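Local atomic coordinates of DUF309 domain-containing protein (Thermus thermophilus, PDB entry 2CWY), a protein that is of unknown function but folds as a compact, single-chain, all-helical protein of the DUF309 family. Residues Y18-V23 against Q40-L45; E7-W12 against R82-E87. All blocks are in the same frame, centred on the assembly; numbering follows the deposited sequence.

Contact 1 of 2, residues Y18-V23 against Q40-L45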
loop_
_atom_site.group_PDB
_atom_site.type_symbol
_atom_site.label_atom_id
_atom_site.label_comp_id
_atom_site.label_asym_id
_atom_site.label_seq_id
_atom_site.Cartn_x
_atom_site.Cartn_y
_atom_site.Cartn_z
ATOM N N TYR A 18 0.331 8.488 5.652
ATOM C CA TYR A 18 -0.627 9.306 4.922
ATOM C C TYR A 18 0.058 9.923 3.692
ATOM O O TYR A 18 -0.552 10.080 2.636
ATOM C CB TYR A 18 -1.195 10.387 5.851
ATOM C CG TYR A 18 -2.618 10.798 5.519
ATOM C CD1 TYR A 18 -3.344 11.610 6.386
ATOM C CD2 TYR A 18 -3.235 10.371 4.342
ATOM C CE1 TYR A 18 -4.655 11.993 6.090
ATOM C CE2 TYR A 18 -4.546 10.747 4.034
ATOM C CZ TYR A 18 -5.249 11.557 4.914
ATOM O OH TYR A 18 -6.546 11.930 4.620
ATOM N N GLU A 19 1.344 10.237 3.820
ATOM C CA GLU A 19 2.085 10.799 2.705
ATOM C C GLU A 19 2.208 9.754 1.578
ATOM O O GLU A 19 2.124 10.090 0.400
ATOM C CB GLU A 19 3.475 11.229 3.167
ATOM C CG GLU A 19 4.037 12.380 2.377
ATOM C CD GLU A 19 3.169 13.622 2.496
ATOM O OE1 GLU A 19 2.633 13.875 3.596
ATOM O OE2 GLU A 19 3.026 14.349 1.494
ATOM N N VAL A 20 2.413 8.492 1.942
ATOM C CA VAL A 20 2.507 7.432 0.946
ATOM C C VAL A 20 1.204 7.423 0.152
ATOM O O VAL A 20 1.200 7.336 -1.081
ATOM C CB VAL A 20 2.714 6.039 1.611
ATOM C CG1 VAL A 20 2.393 4.918 0.609
ATOM C CG2 VAL A 20 4.158 5.910 2.089
ATOM N N HIS A 21 0.096 7.540 0.870
ATOM C CA HIS A 21 -1.220 7.550 0.252
ATOM C C HIS A 21 -1.367 8.712 -0.747
ATOM O O HIS A 21 -1.793 8.525 -1.893
ATOM C CB HIS A 21 -2.274 7.616 1.369
ATOM C CG HIS A 21 -3.680 7.455 0.887
ATOM N ND1 HIS A 21 -4.698 7.021 1.708
ATOM C CD2 HIS A 21 -4.237 7.659 -0.330
ATOM C CE1 HIS A 21 -5.822 6.960 1.016
ATOM N NE2 HIS A 21 -5.571 7.343 -0.224
ATOM N N GLU A 22 -0.997 9.913 -0.315
ATOM C CA GLU A 22 -1.077 11.105 -1.156
ATOM C C GLU A 22 -0.158 11.049 -2.377
ATOM O O GLU A 22 -0.545 11.471 -3.464
ATOM C CB GLU A 22 -0.725 12.342 -0.328
ATOM C CG GLU A 22 -1.030 13.653 -1.017
ATOM C CD GLU A 22 -0.595 14.840 -0.195
ATOM O OE1 GLU A 22 -0.817 14.823 1.036
ATOM O OE2 GLU A 22 -0.036 15.792 -0.783
ATOM N N VAL A 23 1.055 10.524 -2.203
ATOM C CA VAL A 23 2.008 10.443 -3.304
ATOM C C VAL A 23 1.591 9.441 -4.387
ATOM O O VAL A 23 1.858 9.655 -5.568
ATOM C CB VAL A 23 3.440 10.108 -2.768
ATOM C CG1 VAL A 23 4.368 9.677 -3.895
ATOM C CG2 VAL A 23 4.015 11.339 -2.093
ATOM N N GLN A 40 -3.678 0.753 -5.613
ATOM C CA GLN A 40 -4.722 0.901 -4.616
ATOM C C GLN A 40 -4.466 0.007 -3.400
ATOM O O GLN A 40 -4.794 0.380 -2.289
ATOM C CB GLN A 40 -6.089 0.590 -5.207
ATOM C CG GLN A 40 -7.210 1.163 -4.348
ATOM C CD GLN A 40 -8.532 1.167 -5.066
ATOM O OE1 GLN A 40 -8.945 0.151 -5.622
ATOM N NE2 GLN A 40 -9.207 2.309 -5.060
ATOM N N GLY A 41 -3.878 -1.165 -3.622
ATOM C CA GLY A 41 -3.577 -2.069 -2.525
ATOM C C GLY A 41 -2.549 -1.457 -1.584
ATOM O O GLY A 41 -2.710 -1.497 -0.365
ATOM N N VAL A 42 -1.487 -0.890 -2.145
ATOM C CA VAL A 42 -0.446 -0.250 -1.336
ATOM C C VAL A 42 -1.053 0.962 -0.601
ATOM O O VAL A 42 -0.754 1.211 0.571
ATOM C CB VAL A 42 0.737 0.223 -2.219
ATOM C CG1 VAL A 42 1.758 1.004 -1.372
ATOM C CG2 VAL A 42 1.401 -0.971 -2.871
ATOM N N ILE A 43 -1.901 1.712 -1.301
ATOM C CA ILE A 43 -2.563 2.861 -0.705
ATOM C C ILE A 43 -3.400 2.416 0.506
ATOM O O ILE A 43 -3.380 3.065 1.555
ATOM C CB ILE A 43 -3.479 3.569 -1.742
ATOM C CG1 ILE A 43 -2.638 4.466 -2.660
ATOM C CG2 ILE A 43 -4.569 4.368 -1.028
ATOM C CD1 ILE A 43 -3.418 5.019 -3.834
ATOM N N LEU A 44 -4.123 1.306 0.361
ATOM C CA LEU A 44 -4.978 0.806 1.444
ATOM C C LEU A 44 -4.176 0.262 2.630
ATOM O O LEU A 44 -4.636 0.321 3.769
ATOM C CB LEU A 44 -5.940 -0.265 0.895
ATOM C CG LEU A 44 -7.034 0.273 -0.048
ATOM C CD1 LEU A 44 -7.656 -0.870 -0.876
ATOM C CD2 LEU A 44 -8.099 0.968 0.793
ATOM N N LEU A 45 -2.988 -0.278 2.368
ATOM C CA LEU A 45 -2.140 -0.765 3.457
ATOM C C LEU A 45 -1.641 0.462 4.225
ATOM O O LEU A 45 -1.639 0.479 5.464
ATOM C CB LEU A 45 -0.940 -1.543 2.910
ATOM C CG LEU A 45 -1.266 -2.835 2.156
ATOM C CD1 LEU A 45 0.037 -3.515 1.747
ATOM C CD2 LEU A 45 -2.082 -3.756 3.040
#
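His21 and Ile43 meet where the two backbones come nearest, their CA atoms only 5.0 Å apart, and the way their side chains meet at this close approach illustrates how a flat ring can serve as a landing surface for a methyl group. The two side chains cross at about a right angle. Of Ile43 it is the short branch, CG2, that does the touching: it stands over one face of the imidazole, 3.4 Å from the ring centroid and 16° off the normal, in a CH-pi contact. The methyl is displaced toward the rim on the NE2 and CD2 side, so its separation is 3.2 Å from CG2 to His21 NE2 but 3.8 Å from CG2 to His21 ND1. Both partners owe this meeting to their first torsions. The imidazole swings out opposite the main-chain nitrogen (chi1 -172°), while Ile43 sends CG1 to the side of its own nitrogen (chi1 -80°) and leaves CG2 to face the ring. The segments run in opposite directions on helix 17-30 and helix 33-53, which succeed each other in the chain as a helical hairpin. On the inner side of the hairpin, Val20 points toward helix 33-53, and its CG1 lies 4.4 Å from CG1 of Val42, a looser apolar contact than the ring with its methyl. No hydrogen bond joins the segments. Farther along helix 17-30, Leu24 touches both Val42 and Ile43, and Trp28 continues the cover over Ile43.

Contact 2 of 2, residues E7-W12 against R82-E87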
loop_
_atom_site.group_PDB
_atom_site.type_symbol
_atom_site.label_atom_id
_atom_site.label_comp_id
_atom_site.label_asym_id
_atom_site.label_seq_id
_atom_site.Cartn_x
_atom_site.Cartn_y
_atom_site.Cartn_z
ATOM N N GLU A 7 11.848 5.883 -2.985
ATOM C CA GLU A 7 11.346 7.066 -2.294
ATOM C C GLU A 7 10.101 6.747 -1.477
ATOM O O GLU A 7 9.965 7.181 -0.328
ATOM C CB GLU A 7 10.990 8.164 -3.298
ATOM C CG GLU A 7 12.192 8.851 -3.883
ATOM C CD GLU A 7 13.102 9.391 -2.801
ATOM O OE1 GLU A 7 12.619 10.205 -1.975
ATOM O OE2 GLU A 7 14.287 8.991 -2.778
ATOM N N VAL A 8 9.192 5.987 -2.073
ATOM C CA VAL A 8 7.942 5.646 -1.402
ATOM C C VAL A 8 8.193 4.817 -0.156
ATOM O O VAL A 8 7.617 5.070 0.896
ATOM C CB VAL A 8 6.991 4.897 -2.358
ATOM C CG1 VAL A 8 5.729 4.462 -1.612
ATOM C CG2 VAL A 8 6.622 5.802 -3.536
ATOM N N LEU A 9 9.069 3.833 -0.268
ATOM C CA LEU A 9 9.377 2.993 0.883
ATOM C C LEU A 9 10.137 3.817 1.925
ATOM O O LEU A 9 10.134 3.489 3.114
ATOM C CB LEU A 9 10.184 1.771 0.438
ATOM C CG LEU A 9 9.387 0.841 -0.479
ATOM C CD1 LEU A 9 10.260 -0.319 -0.926
ATOM C CD2 LEU A 9 8.148 0.346 0.258
ATOM N N GLY A 10 10.774 4.892 1.467
ATOM C CA GLY A 10 11.490 5.781 2.368
ATOM C C GLY A 10 10.479 6.469 3.269
ATOM O O GLY A 10 10.678 6.577 4.481
ATOM N N LEU A 11 9.384 6.940 2.679
ATOM C CA LEU A 11 8.327 7.589 3.453
ATOM C C LEU A 11 7.742 6.578 4.432
ATOM O O LEU A 11 7.500 6.891 5.602
ATOM C CB LEU A 11 7.205 8.077 2.534
ATOM C CG LEU A 11 7.558 9.150 1.505
ATOM C CD1 LEU A 11 6.435 9.223 0.471
ATOM C CD2 LEU A 11 7.754 10.500 2.198
ATOM N N TRP A 12 7.504 5.367 3.935
ATOM C CA TRP A 12 6.940 4.289 4.750
ATOM C C TRP A 12 7.832 3.974 5.951
ATOM O O TRP A 12 7.340 3.805 7.071
ATOM C CB TRP A 12 6.771 3.033 3.899
ATOM C CG TRP A 12 6.148 1.854 4.613
ATOM C CD1 TRP A 12 6.730 1.062 5.571
ATOM C CD2 TRP A 12 4.834 1.317 4.399
ATOM N NE1 TRP A 12 5.861 0.070 5.960
ATOM C CE2 TRP A 12 4.693 0.201 5.256
ATOM C CE3 TRP A 12 3.763 1.669 3.566
ATOM C CZ2 TRP A 12 3.523 -0.569 5.300
ATOM C CZ3 TRP A 12 2.593 0.898 3.613
ATOM C CH2 TRP A 12 2.489 -0.204 4.474
ATOM N N ARG A 82 4.491 -8.418 -1.732
ATOM C CA ARG A 82 4.258 -9.491 -0.764
ATOM C C ARG A 82 4.940 -9.146 0.554
ATOM O O ARG A 82 4.387 -9.381 1.625
ATOM C CB ARG A 82 4.800 -10.822 -1.293
ATOM C CG ARG A 82 3.962 -11.436 -2.384
ATOM C CD ARG A 82 2.687 -12.030 -1.815
ATOM N NE ARG A 82 2.030 -12.905 -2.783
ATOM C CZ ARG A 82 0.818 -13.426 -2.616
ATOM N NH1 ARG A 82 0.123 -13.162 -1.515
ATOM N NH2 ARG A 82 0.299 -14.199 -3.559
ATOM N N SER A 83 6.141 -8.576 0.476
ATOM C CA SER A 83 6.883 -8.188 1.675
ATOM C C SER A 83 6.197 -7.037 2.404
ATOM O O SER A 83 6.093 -7.034 3.639
ATOM C CB SER A 83 8.312 -7.773 1.303
ATOM O OG SER A 83 8.991 -7.233 2.422
ATOM N N LEU A 84 5.731 -6.055 1.635
ATOM C CA LEU A 84 5.054 -4.899 2.208
ATOM C C LEU A 84 3.760 -5.326 2.896
ATOM O O LEU A 84 3.428 -4.845 3.970
ATOM C CB LEU A 84 4.742 -3.878 1.112
ATOM C CG LEU A 84 4.215 -2.518 1.562
ATOM C CD1 LEU A 84 5.180 -1.882 2.567
ATOM C CD2 LEU A 84 4.063 -1.620 0.324
ATOM N N LEU A 85 3.021 -6.225 2.258
ATOM C CA LEU A 85 1.770 -6.724 2.828
ATOM C C LEU A 85 2.090 -7.511 4.100
ATOM O O LEU A 85 1.362 -7.422 5.091
ATOM C CB LEU A 85 1.058 -7.616 1.810
ATOM C CG LEU A 85 -0.157 -8.425 2.274
ATOM C CD1 LEU A 85 -1.286 -7.516 2.694
ATOM C CD2 LEU A 85 -0.611 -9.315 1.125
ATOM N N GLN A 86 3.175 -8.283 4.068
ATOM C CA GLN A 86 3.596 -9.057 5.242
ATOM C C GLN A 86 3.886 -8.110 6.402
ATOM O O GLN A 86 3.463 -8.361 7.533
ATOM C CB GLN A 86 4.853 -9.868 4.923
ATOM C CG GLN A 86 5.447 -10.630 6.117
ATOM C CD GLN A 86 6.628 -11.486 5.705
ATOM O OE1 GLN A 86 7.699 -10.971 5.380
ATOM N NE2 GLN A 86 6.434 -12.793 5.693
ATOM N N GLU A 87 4.594 -7.017 6.121
ATOM C CA GLU A 87 4.919 -6.054 7.168
ATOM C C GLU A 87 3.654 -5.398 7.722
ATOM O O GLU A 87 3.478 -5.299 8.941
ATOM C CB GLU A 87 5.881 -4.967 6.664
ATOM C CG GLU A 87 6.247 -3.951 7.777
ATOM C CD GLU A 87 7.042 -2.750 7.281
ATOM O OE1 GLU A 87 6.993 -1.692 7.950
ATOM O OE2 GLU A 87 7.723 -2.856 6.234
#
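Leu9 and Leu84 mark the nearest backbone approach, 9.1 Å between CA atoms, of two almost parallel helical segments whose axes pass 13.4 Å apart at 9°. At this spacing the contact is made by long side chains, Trp12 doing most of the bridging. Its indole N-H gives a hydrogen bond to Glu87, NE1 to OE1 2.9 Å, bent modestly to 161°. The acceptor lies in the indole plane, but the donor reaches the carboxylate from above its plane, the two flat groups standing nearly perpendicular. The chain of Glu87 is extended beyond CG, and this carries OE1 to the indole edge; the same oxygen also takes a salt bridge from Arg91, which probably helps to fix the carboxylate. Over one face of the indole sits CD1 of Leu84, 3.4 Å from the centroid of the six-membered ring and centred on it, a CH-pi contact. The same methyl reaches Leu9 CD2 at 4.4 Å. A leucine in place of Trp12 would probably open a gap beside Leu84 and cost Glu87 its indole donor, leaving the carboxylate to Arg91. Tyr17 meets the indole edge-to-face, while helix 33-53 runs alongside both helices and packs against them, with Leu45 and Leu49 against Trp12 and Val42 against Leu84.

In the fold
The two contacts lie 10 Å apart, centre to centre, and share no helix, yet they adjoin within one bundle. Along the chain contact 1 is nested inside the long loop closed by contact 2: helix 5-13 comes first, helices 17-30 and 33-53 follow and pair locally, and, after helix 59-69, helix 81-92 returns to meet the first. The contacts touch directly, with Val20 CG2 3.8 Å from Leu11 CB and Leu45 CD1 3.8 Å from Leu85 CA. Contact 1 lies within a local helical hairpin, whereas contact 2 joins the first and last helices of the chain, so that neighbouring and distant helices pack into one bundle.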